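Potential RNA-dependent RNA polymerase (Human picobirnavirus, PDB 5I62) catalyses template-directed RNA synthesis from ribonucleoside triphosphates and probably serves both transcription and replication of the viral double-stranded RNA genome. Local coordinates at residues Lys156-Asp161 and Val210-Leu215; Ser142-Phe147 and Cys169-Asn174; Gly180-Gly185 and Trp204-Ala209. All coordinates share one frame; numbering follows the deposited sequence.

Contact 1 of 3, residues Lys156-Asp161 and Val210-Leu215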
ATOM      1  N   LYS A 156       3.466 -24.821  14.927  1.00 19.30           N
ATOM      2  CA  LYS A 156       3.683 -24.229  16.241  1.00 20.75           C
ATOM      3  C   LYS A 156       2.757 -23.051  16.528  1.00 25.01           C
ATOM      4  O   LYS A 156       2.702 -22.588  17.672  1.00 22.86           O
ATOM      5  CB  LYS A 156       5.128 -23.757  16.370  1.00 22.52           C
ATOM      6  CG  LYS A 156       6.158 -24.868  16.271  1.00 25.91           C
ATOM      7  CD  LYS A 156       7.525 -24.329  16.667  1.00 26.09           C
ATOM      8  CE  LYS A 156       8.578 -24.655  15.627  1.00 38.40           C
ATOM      9  NZ  LYS A 156       9.822 -23.844  15.811  1.00 38.94           N
ATOM     10  N   THR A 157       2.047 -22.545  15.521  1.00 22.66           N
ATOM     11  CA  THR A 157       1.273 -21.318  15.654  1.00 22.74           C
ATOM     12  C   THR A 157      -0.211 -21.581  15.856  1.00 20.40           C
ATOM     13  O   THR A 157      -0.838 -20.966  16.726  1.00 22.85           O
ATOM     14  CB  THR A 157       1.489 -20.419  14.426  1.00 18.61           C
ATOM     15  OG1 THR A 157       2.871 -20.103  14.319  1.00 19.31           O
ATOM     16  CG2 THR A 157       0.707 -19.093  14.570  1.00 19.13           C
ATOM     17  N   ILE A 158      -0.791 -22.475  15.067  1.00 20.75           N
ATOM     18  CA  ILE A 158      -2.221 -22.755  15.182  1.00 21.29           C
ATOM     19  C   ILE A 158      -2.466 -24.070  15.937  1.00 23.45           C
ATOM     20  O   ILE A 158      -1.636 -24.958  15.891  1.00 21.88           O
ATOM     21  CB  ILE A 158      -2.889 -22.772  13.796  1.00 22.71           C
ATOM     22  CG1 ILE A 158      -2.283 -23.842  12.903  1.00 23.65           C
ATOM     23  CG2 ILE A 158      -2.770 -21.402  13.128  1.00 23.66           C
ATOM     24  CD1 ILE A 158      -3.028 -23.991  11.558  1.00 25.01           C
ATOM     25  N   PRO A 159      -3.607 -24.189  16.640  1.00 26.14           N
ATOM     26  CA  PRO A 159      -4.616 -23.139  16.785  1.00 24.07           C
ATOM     27  C   PRO A 159      -4.128 -22.019  17.696  1.00 25.21           C
ATOM     28  O   PRO A 159      -3.299 -22.261  18.585  1.00 21.77           O
ATOM     29  CB  PRO A 159      -5.806 -23.883  17.399  1.00 27.73           C
ATOM     30  CG  PRO A 159      -5.149 -24.927  18.246  1.00 28.40           C
ATOM     31  CD  PRO A 159      -3.967 -25.392  17.418  1.00 29.37           C
ATOM     32  N   CYS A 160      -4.611 -20.805  17.460  1.00 20.04           N
ATOM     33  CA  CYS A 160      -4.157 -19.651  18.212  1.00 23.51           C
ATOM     34  C   CYS A 160      -5.346 -18.796  18.632  1.00 24.46           C
ATOM     35  O   CYS A 160      -6.413 -18.825  18.022  1.00 23.86           O
ATOM     36  CB  CYS A 160      -3.133 -18.807  17.422  1.00 20.04           C
ATOM     37  SG  CYS A 160      -3.705 -18.167  15.818  1.00 27.11           S
ATOM     38  N   ASP A 161      -5.128 -18.058  19.716  1.00 22.01           N
ATOM     39  CA  ASP A 161      -6.088 -17.127  20.290  1.00 20.33           C
ATOM     40  C   ASP A 161      -5.286 -15.899  20.678  1.00 21.73           C
ATOM     41  O   ASP A 161      -4.271 -16.035  21.367  1.00 19.79           O
ATOM     42  CB  ASP A 161      -6.787 -17.738  21.510  1.00 24.11           C
ATOM     43  CG  ASP A 161      -7.808 -16.799  22.145  1.00 30.52           C
ATOM     44  OD1 ASP A 161      -8.454 -16.022  21.412  1.00 28.81           O
ATOM     45  OD2 ASP A 161      -7.962 -16.843  23.383  1.00 33.88           O
ATOM     46  N   VAL A 210      -1.504 -13.083  15.141  1.00 13.53           N
ATOM     47  CA  VAL A 210      -2.434 -11.962  14.993  1.00 14.88           C
ATOM     48  C   VAL A 210      -2.925 -11.870  13.554  1.00 15.80           C
ATOM     49  O   VAL A 210      -4.126 -11.724  13.305  1.00 16.03           O
ATOM     50  CB  VAL A 210      -1.795 -10.633  15.451  1.00 14.94           C
ATOM     51  CG1 VAL A 210      -2.783  -9.442  15.218  1.00 14.16           C
ATOM     52  CG2 VAL A 210      -1.391 -10.693  16.916  1.00 12.23           C
ATOM     53  N   ASN A 211      -2.003 -11.948  12.587  1.00 16.41           N
ATOM     54  CA  ASN A 211      -2.393 -11.851  11.182  1.00 15.63           C
ATOM     55  C   ASN A 211      -3.364 -12.967  10.786  1.00 19.17           C
ATOM     56  O   ASN A 211      -4.320 -12.727  10.042  1.00 16.71           O
ATOM     57  CB  ASN A 211      -1.157 -11.870  10.282  1.00 18.92           C
ATOM     58  CG  ASN A 211      -0.526 -10.499  10.110  1.00 21.08           C
ATOM     59  OD1 ASN A 211      -1.173  -9.458  10.313  1.00 24.56           O
ATOM     60  ND2 ASN A 211       0.727 -10.490   9.732  1.00 20.22           N
ATOM     61  N   ILE A 212      -3.139 -14.195  11.266  1.00 15.56           N
ATOM     62  CA  ILE A 212      -4.101 -15.276  11.021  1.00 16.51           C
ATOM     63  C   ILE A 212      -5.488 -14.901  11.547  1.00 16.63           C
ATOM     64  O   ILE A 212      -6.497 -15.031  10.844  1.00 19.53           O
ATOM     65  CB  ILE A 212      -3.612 -16.592  11.657  1.00 20.26           C
ATOM     66  CG1 ILE A 212      -2.322 -17.072  10.999  1.00 19.44           C
ATOM     67  CG2 ILE A 212      -4.712 -17.664  11.566  1.00 19.97           C
ATOM     68  CD1 ILE A 212      -1.643 -18.242  11.763  1.00 18.21           C
ATOM     69  N   ARG A 213      -5.567 -14.465  12.805  1.00 16.40           N
ATOM     70  CA  ARG A 213      -6.874 -14.157  13.373  1.00 15.12           C
ATOM     71  C   ARG A 213      -7.539 -13.003  12.624  1.00 16.68           C
ATOM     72  O   ARG A 213      -8.743 -13.050  12.339  1.00 17.14           O
ATOM     73  CB  ARG A 213      -6.737 -13.842  14.857  1.00 17.16           C
ATOM     74  CG  ARG A 213      -6.553 -15.103  15.717  1.00 20.91           C
ATOM     75  CD  ARG A 213      -7.837 -15.866  15.688  1.00 26.31           C
ATOM     76  NE  ARG A 213      -8.720 -15.443  16.749  1.00 26.62           N
ATOM     77  CZ  ARG A 213     -10.046 -15.414  16.692  1.00 23.24           C
ATOM     78  NH1 ARG A 213     -10.697 -15.759  15.595  1.00 26.58           N
ATOM     79  NH2 ARG A 213     -10.713 -15.012  17.758  1.00 24.62           N
ATOM     80  N   GLU A 214      -6.777 -11.953  12.313  1.00 15.90           N
ATOM     81  CA  GLU A 214      -7.326 -10.839  11.537  1.00 17.37           C
ATOM     82  C   GLU A 214      -7.864 -11.318  10.192  1.00 18.42           C
ATOM     83  O   GLU A 214      -8.992 -10.990   9.803  1.00 17.08           O
ATOM     84  CB  GLU A 214      -6.258  -9.774  11.317  1.00 18.28           C
ATOM     85  CG  GLU A 214      -5.811  -9.034  12.550  1.00 17.34           C
ATOM     86  CD  GLU A 214      -4.641  -8.122  12.222  1.00 21.13           C
ATOM     87  OE1 GLU A 214      -3.766  -8.536  11.418  1.00 22.70           O
ATOM     88  OE2 GLU A 214      -4.592  -7.010  12.764  1.00 20.77           O
ATOM     89  N   LEU A 215      -7.077 -12.130   9.483  1.00 15.57           N
ATOM     90  CA  LEU A 215      -7.439 -12.510   8.124  1.00 18.39           C
ATOM     91  C   LEU A 215      -8.609 -13.479   8.072  1.00 18.96           C
ATOM     92  O   LEU A 215      -9.190 -13.660   7.000  1.00 19.57           O
ATOM     93  CB  LEU A 215      -6.232 -13.099   7.400  1.00 19.28           C
ATOM     94  CG  LEU A 215      -5.121 -12.107   7.041  1.00 23.96           C
ATOM     95  CD1 LEU A 215      -3.930 -12.844   6.443  1.00 25.67           C
ATOM     96  CD2 LEU A 215      -5.618 -11.063   6.068  1.00 25.43           C
TER
HETATM   97  O   HOH W   1      -8.687 -14.182  19.634  1.00 24.41           O
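The turn that carries helix 150-157 into the edge strand 160-165 of a mixed sheet packs through Thr157, Ile158 and Cys160 against Ile212 and Arg213 of helix 208-228. It is a helix-to-sheet-edge contact in what is probably the fingers of the viral RNA-dependent RNA polymerase. At the apolar end, Ile212 CD1 takes two methyls. Ile158 CG2 lies 3.6 Å from Ile212 CD1, the two side chains crossing at about a right angle, and Thr157 CG2 lies 3.8 Å from the same CD1. Thr157 CG2 stands anti to its backbone N, which leaves OG1 on the other branch to bond Val153 O inside its own helix. Val133 of helix 129-135 also touches Ile212. A cis peptide before Pro159 turns the chain into the strand. Cys160 turns its side chain toward the helix, with SG between the backbone N and the carbonyl carbon (chi1 58°). Its SG is 4.2 Å from Arg213 CG and a looser 4.4 Å from Ile212 CG2. The arginine chain, bent at chi2 and chi3, passes Cys160 O with CD at 4.0 Å and carries its guanidinium toward Asp161. The opposite charges do not close a direct salt bridge, since Asp161 OD1 and Arg213 NH2 are 4.4 Å apart. Asp161 OD2 instead forms a salt bridge with Arg296, and Arg213 NH1 bonds Gln216 OE1. Between the two charges sits water 1, lying in the guanidinium plane at its edge; it donates to Asp161 OD1 at 2.6 Å and accepts from Arg213 NH2 at 2.9 Å.

Contact 2 of 3, residues Ser142-Phe147 and Cys169-Asn174; sequences SGSPYF and CVMRQN
Pro145 and Gln173 meet tip to tip, the proline CD resting 3.7 Å from Gln173 OE1 with the amide nitrogen almost as near. Gln173 NE2 also approaches Tyr146 CE2 at 4.0 Å, where side chains slide past each other in opposite directions and the ring and amide planes stand 45° apart. Met171, bent at chi3, puts its CE 3.7 Å from Ser144 OG and against Pro145 CD. Two waters bind the ends of the amide: water 2 donates both to Ser144 O and, at 2.6 Å, to Gln173 OE1, while water 3 accepts from Gln173 NE2 at 3.1 Å and bonds Tyr146 OH. Farther out, a cis peptide joins Ser144 to Pro145, and Pro145 CG lies 3.9 Å above one face of the Tyr146 ring, offset toward the rim. Ser144 OG bonds Tyr11 O, Lys156 makes a cation-pi contact with Tyr146, and Trp178 touches both Pro145 and Gln173. The loop between helices 129-135 and 150-157 is thus laid on strand 168-173. The buried amide, as placed, accepts at OE1 and donates at NE2, each through a water, so the loop meets this polar side chain through solvent rather than by a direct bond.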
ATOM      1  N   SER A 142       7.299 -14.514   9.967  1.00 20.27           N
ATOM      2  CA  SER A 142       6.254 -14.855  10.924  1.00 20.21           C
ATOM      3  C   SER A 142       6.157 -13.867  12.075  1.00 17.71           C
ATOM      4  O   SER A 142       5.291 -14.033  12.941  1.00 16.62           O
ATOM      5  CB  SER A 142       6.495 -16.268  11.485  1.00 19.29           C
ATOM      6  OG  SER A 142       7.681 -16.290  12.273  1.00 21.65           O
ATOM      7  N   GLY A 143       7.028 -12.866  12.116  1.00 17.38           N
ATOM      8  CA  GLY A 143       7.065 -11.944  13.220  1.00 18.50           C
ATOM      9  C   GLY A 143       7.242 -12.644  14.564  1.00 21.24           C
ATOM     10  O   GLY A 143       7.829 -13.733  14.687  1.00 18.32           O
ATOM     11  N   SER A 144       6.709 -11.994  15.578  1.00 17.66           N
ATOM     12  CA  SER A 144       6.682 -12.484  16.943  1.00 17.60           C
ATOM     13  C   SER A 144       5.897 -13.808  17.033  1.00 15.40           C
ATOM     14  O   SER A 144       4.837 -13.921  16.419  1.00 15.83           O
ATOM     15  CB  SER A 144       6.053 -11.371  17.800  1.00 18.24           C
ATOM     16  OG  SER A 144       5.667 -11.797  19.067  1.00 24.43           O
ATOM     17  N   PRO A 145       6.411 -14.821  17.771  1.00 19.28           N
ATOM     18  CA  PRO A 145       7.689 -14.915  18.483  1.00 16.99           C
ATOM     19  C   PRO A 145       8.857 -15.565  17.723  1.00 16.84           C
ATOM     20  O   PRO A 145      10.011 -15.398  18.126  1.00 18.76           O
ATOM     21  CB  PRO A 145       7.339 -15.798  19.682  1.00 18.28           C
ATOM     22  CG  PRO A 145       6.422 -16.804  19.079  1.00 17.21           C
ATOM     23  CD  PRO A 145       5.554 -15.984  18.077  1.00 17.35           C
ATOM     24  N   TYR A 146       8.580 -16.316  16.664  1.00 16.09           N
ATOM     25  CA  TYR A 146       9.635 -17.107  16.039  1.00 18.94           C
ATOM     26  C   TYR A 146      10.481 -16.327  15.046  1.00 21.30           C
ATOM     27  O   TYR A 146      11.631 -16.704  14.825  1.00 20.00           O
ATOM     28  CB  TYR A 146       9.056 -18.330  15.329  1.00 21.07           C
ATOM     29  CG  TYR A 146       8.398 -19.294  16.293  1.00 20.54           C
ATOM     30  CD1 TYR A 146       9.160 -20.003  17.228  1.00 20.81           C
ATOM     31  CD2 TYR A 146       7.025 -19.491  16.272  1.00 18.57           C
ATOM     32  CE1 TYR A 146       8.556 -20.887  18.125  1.00 21.02           C
ATOM     33  CE2 TYR A 146       6.411 -20.355  17.163  1.00 19.22           C
ATOM     34  CZ  TYR A 146       7.187 -21.054  18.085  1.00 21.16           C
ATOM     35  OH  TYR A 146       6.574 -21.915  18.956  1.00 18.35           O
ATOM     36  N   PHE A 147       9.952 -15.267  14.441  1.00 18.32           N
ATOM     37  CA  PHE A 147      10.713 -14.472  13.469  1.00 21.93           C
ATOM     38  C   PHE A 147      11.376 -15.360  12.407  1.00 21.26           C
ATOM     39  O   PHE A 147      12.566 -15.237  12.104  1.00 23.50           O
ATOM     40  CB  PHE A 147      11.749 -13.598  14.172  1.00 18.86           C
ATOM     41  CG  PHE A 147      12.094 -12.340  13.413  1.00 25.22           C
ATOM     42  CD1 PHE A 147      11.234 -11.246  13.419  1.00 23.65           C
ATOM     43  CD2 PHE A 147      13.278 -12.254  12.693  1.00 25.10           C
ATOM     44  CE1 PHE A 147      11.557 -10.083  12.709  1.00 24.52           C
ATOM     45  CE2 PHE A 147      13.603 -11.108  11.992  1.00 24.24           C
ATOM     46  CZ  PHE A 147      12.746 -10.022  12.005  1.00 26.12           C
ATOM     47  N   CYS A 169      -0.468  -7.791  24.486  1.00 17.82           N
ATOM     48  CA  CYS A 169      -1.126  -8.650  23.514  1.00 16.37           C
ATOM     49  C   CYS A 169      -0.836 -10.096  23.906  1.00 17.19           C
ATOM     50  O   CYS A 169       0.303 -10.553  23.798  1.00 20.22           O
ATOM     51  CB  CYS A 169      -0.629  -8.346  22.106  1.00 17.40           C
ATOM     52  SG  CYS A 169      -1.307  -9.429  20.813  1.00 22.51           S
ATOM     53  N   VAL A 170      -1.849 -10.810  24.379  1.00 17.39           N
ATOM     54  CA  VAL A 170      -1.673 -12.214  24.736  1.00 18.00           C
ATOM     55  C   VAL A 170      -1.860 -13.065  23.489  1.00 18.91           C
ATOM     56  O   VAL A 170      -2.813 -12.868  22.733  1.00 18.27           O
ATOM     57  CB  VAL A 170      -2.651 -12.620  25.846  1.00 20.75           C
ATOM     58  CG1 VAL A 170      -2.554 -14.123  26.122  1.00 19.97           C
ATOM     59  CG2 VAL A 170      -2.387 -11.799  27.116  1.00 21.55           C
ATOM     60  N   MET A 171      -0.939 -14.002  23.258  1.00 16.58           N
ATOM     61  CA  MET A 171      -1.024 -14.928  22.125  1.00 16.70           C
ATOM     62  C   MET A 171      -0.878 -16.352  22.645  1.00 17.03           C
ATOM     63  O   MET A 171       0.224 -16.767  23.024  1.00 16.99           O
ATOM     64  CB  MET A 171       0.036 -14.621  21.077  1.00 13.28           C
ATOM     65  CG  MET A 171       0.062 -13.154  20.653  1.00 14.90           C
ATOM     66  SD  MET A 171       0.959 -12.888  19.126  1.00 17.88           S
ATOM     67  CE  MET A 171       2.557 -13.662  19.500  1.00 17.03           C
ATOM     68  N   ARG A 172      -1.980 -17.097  22.666  1.00 15.49           N
ATOM     69  CA  ARG A 172      -1.935 -18.530  22.948  1.00 19.51           C
ATOM     70  C   ARG A 172      -1.773 -19.269  21.627  1.00 21.21           C
ATOM     71  O   ARG A 172      -2.629 -19.162  20.749  1.00 19.92           O
ATOM     72  CB  ARG A 172      -3.198 -19.007  23.668  1.00 19.86           C
ATOM     73  CG  ARG A 172      -3.274 -18.670  25.136  1.00 24.87           C
ATOM     74  CD  ARG A 172      -2.387 -19.585  25.997  1.00 32.81           C
ATOM     75  NE  ARG A 172      -2.680 -21.015  25.867  1.00 31.14           N
ATOM     76  CZ  ARG A 172      -1.978 -21.979  26.464  1.00 29.71           C
ATOM     77  NH1 ARG A 172      -0.939 -21.667  27.241  1.00 29.24           N
ATOM     78  NH2 ARG A 172      -2.313 -23.253  26.292  1.00 32.18           N
ATOM     79  N   GLN A 173      -0.682 -20.013  21.479  1.00 15.97           N
ATOM     80  CA  GLN A 173      -0.358 -20.677  20.220  1.00 18.84           C
ATOM     81  C   GLN A 173      -0.058 -22.134  20.515  1.00 19.87           C
ATOM     82  O   GLN A 173       0.975 -22.431  21.121  1.00 16.15           O
ATOM     83  CB  GLN A 173       0.843 -20.026  19.530  1.00 18.77           C
ATOM     84  CG  GLN A 173       0.683 -18.546  19.273  1.00 18.26           C
ATOM     85  CD  GLN A 173       1.898 -17.926  18.608  1.00 22.06           C
ATOM     86  OE1 GLN A 173       1.896 -16.732  18.323  1.00 16.53           O
ATOM     87  NE2 GLN A 173       2.947 -18.747  18.341  1.00 16.21           N
ATOM     88  N   ASN A 174      -0.963 -23.028  20.100  1.00 22.28           N
ATOM     89  CA  ASN A 174      -0.805 -24.475  20.252  1.00 23.57           C
ATOM     90  C   ASN A 174      -0.091 -24.856  21.548  1.00 20.19           C
ATOM     91  O   ASN A 174       0.993 -25.440  21.509  1.00 20.89           O
ATOM     92  CB  ASN A 174      -0.049 -25.055  19.050  1.00 19.89           C
ATOM     93  CG  ASN A 174      -0.136 -26.567  18.983  1.00 27.82           C
ATOM     94  OD1 ASN A 174      -0.978 -27.168  19.642  1.00 25.81           O
ATOM     95  ND2 ASN A 174       0.733 -27.188  18.185  1.00 26.36           N
TER
HETATM   96  O   HOH W   2       2.709 -15.535  16.118  1.00 13.69           O
HETATM   97  O   HOH W   3       4.168 -21.241  19.641  1.00 17.53           O

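Contact 3 of 3, residues Gly180-Gly185 and Trp204-Ala209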
ATOM      1  N   GLY A 180       2.699 -10.766  22.587  1.00 18.82           N
ATOM      2  CA  GLY A 180       2.845 -10.356  21.195  1.00 14.51           C
ATOM      3  C   GLY A 180       3.377  -8.934  21.058  1.00 18.10           C
ATOM      4  O   GLY A 180       3.054  -8.043  21.844  1.00 16.63           O
ATOM      5  N   ALA A 181       4.203  -8.728  20.032  1.00 18.67           N
ATOM      6  CA  ALA A 181       4.647  -7.392  19.670  1.00 16.99           C
ATOM      7  C   ALA A 181       4.908  -7.337  18.172  1.00 18.51           C
ATOM      8  O   ALA A 181       5.521  -8.246  17.605  1.00 18.37           O
ATOM      9  CB  ALA A 181       5.908  -6.990  20.449  1.00 14.46           C
ATOM     10  N   ALA A 182       4.461  -6.253  17.537  1.00 14.30           N
ATOM     11  CA  ALA A 182       4.928  -5.958  16.193  1.00 16.09           C
ATOM     12  C   ALA A 182       6.428  -5.693  16.236  1.00 14.50           C
ATOM     13  O   ALA A 182       6.975  -5.258  17.249  1.00 16.49           O
ATOM     14  CB  ALA A 182       4.208  -4.743  15.600  1.00 14.97           C
ATOM     15  N   VAL A 183       7.095  -5.959  15.130  1.00 14.99           N
ATOM     16  CA  VAL A 183       8.512  -5.643  14.993  1.00 16.05           C
ATOM     17  C   VAL A 183       8.653  -4.466  14.043  1.00 16.01           C
ATOM     18  O   VAL A 183       8.029  -4.447  12.977  1.00 15.75           O
ATOM     19  CB  VAL A 183       9.303  -6.863  14.495  1.00 16.40           C
ATOM     20  CG1 VAL A 183      10.700  -6.454  14.045  1.00 15.77           C
ATOM     21  CG2 VAL A 183       9.374  -7.935  15.601  1.00 14.25           C
ATOM     22  N   LEU A 184       9.489  -3.490  14.422  1.00 18.01           N
ATOM     23  CA  LEU A 184       9.722  -2.305  13.598  1.00 16.30           C
ATOM     24  C   LEU A 184      10.422  -2.703  12.307  1.00 18.82           C
ATOM     25  O   LEU A 184      11.573  -3.154  12.332  1.00 18.78           O
ATOM     26  CB  LEU A 184      10.553  -1.269  14.347  1.00 16.25           C
ATOM     27  CG  LEU A 184      10.838   0.016  13.542  1.00 17.59           C
ATOM     28  CD1 LEU A 184       9.556   0.810  13.265  1.00 16.96           C
ATOM     29  CD2 LEU A 184      11.874   0.910  14.213  1.00 14.95           C
ATOM     30  N   GLY A 185       9.723  -2.542  11.182  1.00 16.00           N
ATOM     31  CA  GLY A 185      10.283  -2.725   9.863  1.00 16.22           C
ATOM     32  C   GLY A 185      10.404  -1.409   9.100  1.00 18.86           C
ATOM     33  O   GLY A 185      10.090  -0.325   9.592  1.00 17.57           O
ATOM     34  N   TRP A 204       4.857  -2.025  10.444  1.00 15.50           N
ATOM     35  CA  TRP A 204       4.537  -2.807  11.632  1.00 15.14           C
ATOM     36  C   TRP A 204       4.462  -4.275  11.213  1.00 18.41           C
ATOM     37  O   TRP A 204       3.474  -4.712  10.625  1.00 16.77           O
ATOM     38  CB  TRP A 204       3.231  -2.337  12.263  1.00 16.76           C
ATOM     39  CG  TRP A 204       3.288  -0.961  12.869  1.00 14.80           C
ATOM     40  CD1 TRP A 204       3.515   0.223  12.219  1.00 16.22           C
ATOM     41  CD2 TRP A 204       3.143  -0.636  14.255  1.00 15.77           C
ATOM     42  NE1 TRP A 204       3.503   1.266  13.120  1.00 15.21           N
ATOM     43  CE2 TRP A 204       3.293   0.763  14.377  1.00 14.76           C
ATOM     44  CE3 TRP A 204       2.913  -1.395  15.409  1.00 13.37           C
ATOM     45  CZ2 TRP A 204       3.206   1.418  15.601  1.00 15.72           C
ATOM     46  CZ3 TRP A 204       2.821  -0.744  16.622  1.00 13.51           C
ATOM     47  CH2 TRP A 204       2.979   0.650  16.713  1.00 15.48           C
ATOM     48  N   MET A 205       5.515  -5.040  11.498  1.00 16.72           N
ATOM     49  CA  MET A 205       5.572  -6.451  11.106  1.00 17.81           C
ATOM     50  C   MET A 205       4.877  -7.256  12.202  1.00 15.26           C
ATOM     51  O   MET A 205       5.404  -7.405  13.304  1.00 15.82           O
ATOM     52  CB  MET A 205       7.020  -6.893  10.901  1.00 16.72           C
ATOM     53  CG  MET A 205       7.702  -6.233   9.709  1.00 19.79           C
ATOM     54  SD  MET A 205       9.477  -6.614   9.691  1.00 29.70           S
ATOM     55  CE  MET A 205       9.952  -5.794   8.199  1.00 19.88           C
ATOM     56  N   PHE A 206       3.671  -7.750  11.906  1.00 15.33           N
ATOM     57  CA  PHE A 206       2.779  -8.315  12.910  1.00 17.95           C
ATOM     58  C   PHE A 206       3.122  -9.770  13.203  1.00 16.36           C
ATOM     59  O   PHE A 206       3.615 -10.476  12.331  1.00 15.80           O
ATOM     60  CB  PHE A 206       1.328  -8.245  12.439  1.00 15.98           C
ATOM     61  CG  PHE A 206       0.611  -6.993  12.845  1.00 18.33           C
ATOM     62  CD1 PHE A 206       1.156  -5.752  12.580  1.00 20.88           C
ATOM     63  CD2 PHE A 206      -0.607  -7.056  13.490  1.00 20.37           C
ATOM     64  CE1 PHE A 206       0.498  -4.585  12.935  1.00 19.81           C
ATOM     65  CE2 PHE A 206      -1.281  -5.891  13.853  1.00 21.89           C
ATOM     66  CZ  PHE A 206      -0.716  -4.653  13.577  1.00 18.65           C
ATOM     67  N   PRO A 207       2.825 -10.235  14.420  1.00 17.28           N
ATOM     68  CA  PRO A 207       2.909 -11.671  14.710  1.00 17.07           C
ATOM     69  C   PRO A 207       1.999 -12.461  13.786  1.00 18.00           C
ATOM     70  O   PRO A 207       0.865 -12.062  13.513  1.00 16.17           O
ATOM     71  CB  PRO A 207       2.436 -11.777  16.170  1.00 13.46           C
ATOM     72  CG  PRO A 207       2.615 -10.405  16.741  1.00 17.74           C
ATOM     73  CD  PRO A 207       2.330  -9.468  15.580  1.00 13.63           C
ATOM     74  N   PHE A 208       2.519 -13.594  13.319  1.00 14.39           N
ATOM     75  CA  PHE A 208       1.761 -14.533  12.499  1.00 16.44           C
ATOM     76  C   PHE A 208       0.391 -14.832  13.118  1.00 15.43           C
ATOM     77  O   PHE A 208      -0.631 -14.802  12.426  1.00 16.26           O
ATOM     78  CB  PHE A 208       2.602 -15.818  12.344  1.00 16.45           C
ATOM     79  CG  PHE A 208       2.139 -16.771  11.256  1.00 17.43           C
ATOM     80  CD1 PHE A 208       1.269 -16.376  10.256  1.00 19.35           C
ATOM     81  CD2 PHE A 208       2.608 -18.097  11.245  1.00 18.19           C
ATOM     82  CE1 PHE A 208       0.867 -17.268   9.267  1.00 18.75           C
ATOM     83  CE2 PHE A 208       2.200 -18.987  10.267  1.00 19.50           C
ATOM     84  CZ  PHE A 208       1.324 -18.575   9.275  1.00 19.67           C
ATOM     85  N   ALA A 209       0.354 -15.114  14.429  1.00 15.52           N
ATOM     86  CA  ALA A 209      -0.909 -15.462  15.083  1.00 16.69           C
ATOM     87  C   ALA A 209      -1.936 -14.332  14.967  1.00 17.09           C
ATOM     88  O   ALA A 209      -3.127 -14.585  14.729  1.00 14.71           O
ATOM     89  CB  ALA A 209      -0.675 -15.818  16.556  1.00 14.25           C
TER
HETATM   90  O   HOH W   4       5.739  -9.363  15.198  1.00 14.82           O
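Met205 O is gripped by two hydrogen bonds: Val183 N donates to it at 2.9 Å, nearly straight at 164°, and water 4 donates to it at 2.7 Å. The CA-H of Ala182 adds a weaker contact, with Ala182 CA 3.3 Å from Met205 O. Water 4 also donates to Ala181 O, bridging the two segments just past their direct pairing. The return bond, Met205 N to Val183 O at 3.0 Å, completes the antiparallel hydrogen-bonded pair Val183 with Met205; Leu184 with Trp204 follows as a non-hydrogen-bonded pair. Both belong to the beta hairpin of strands 176-189 and 199-205. Beyond CG the methionine chain is extended, its CG anti to the carbonyl carbon (chi1 -67°), and it runs past Val183 O to set CE 3.5 Å from Gly185 CA. Gly185, lacking a side chain, lets the methyl lie directly on its backbone. Ala182 CB packs at 3.6 Å against Trp204 CE3. More loosely, Ala182 CB lies 4.4 Å from Phe206 CD1, so one methyl touches both aromatic rings. Past the hairpin, Pro207 lays its CG on Ala181 O and occupies the N-cap position of helix 208-228. The sheet continues beside this pair: Ala182 and Leu184 make backbone hydrogen bonds to Ala307 of strand 306-309, whose Leu306 touches both Ala182 and Trp204. Tyr22 of helix 17-28 covers Val183 and Met205, while Phe208, at the start of helix 208-228, packs on Val153, Val154 and Thr157 of helix 150-157.

Overall arrangement
From the N terminus, segment 142-147 comes first, and contact 2 closes the loop that runs from it to 169-174. Contact 1 opens at 156-161, within that span, and closes only at 210-215, so contacts 1 and 2 cross. Contact 3, from 180-185 to 204-209, begins after contact 2 has closed and is nested within the loop of contact 1. Strands 160-165, 168-173 and 176-189 are successive neighbours in one sheet: Asp161 and Pro159 bond Arg172 and Asn174, and Cys169 bonds Gly180. Helix 208-228 serves contacts 1 and 3, and Ser142 O reaches Phe208 N, tying the first loop to the helix start.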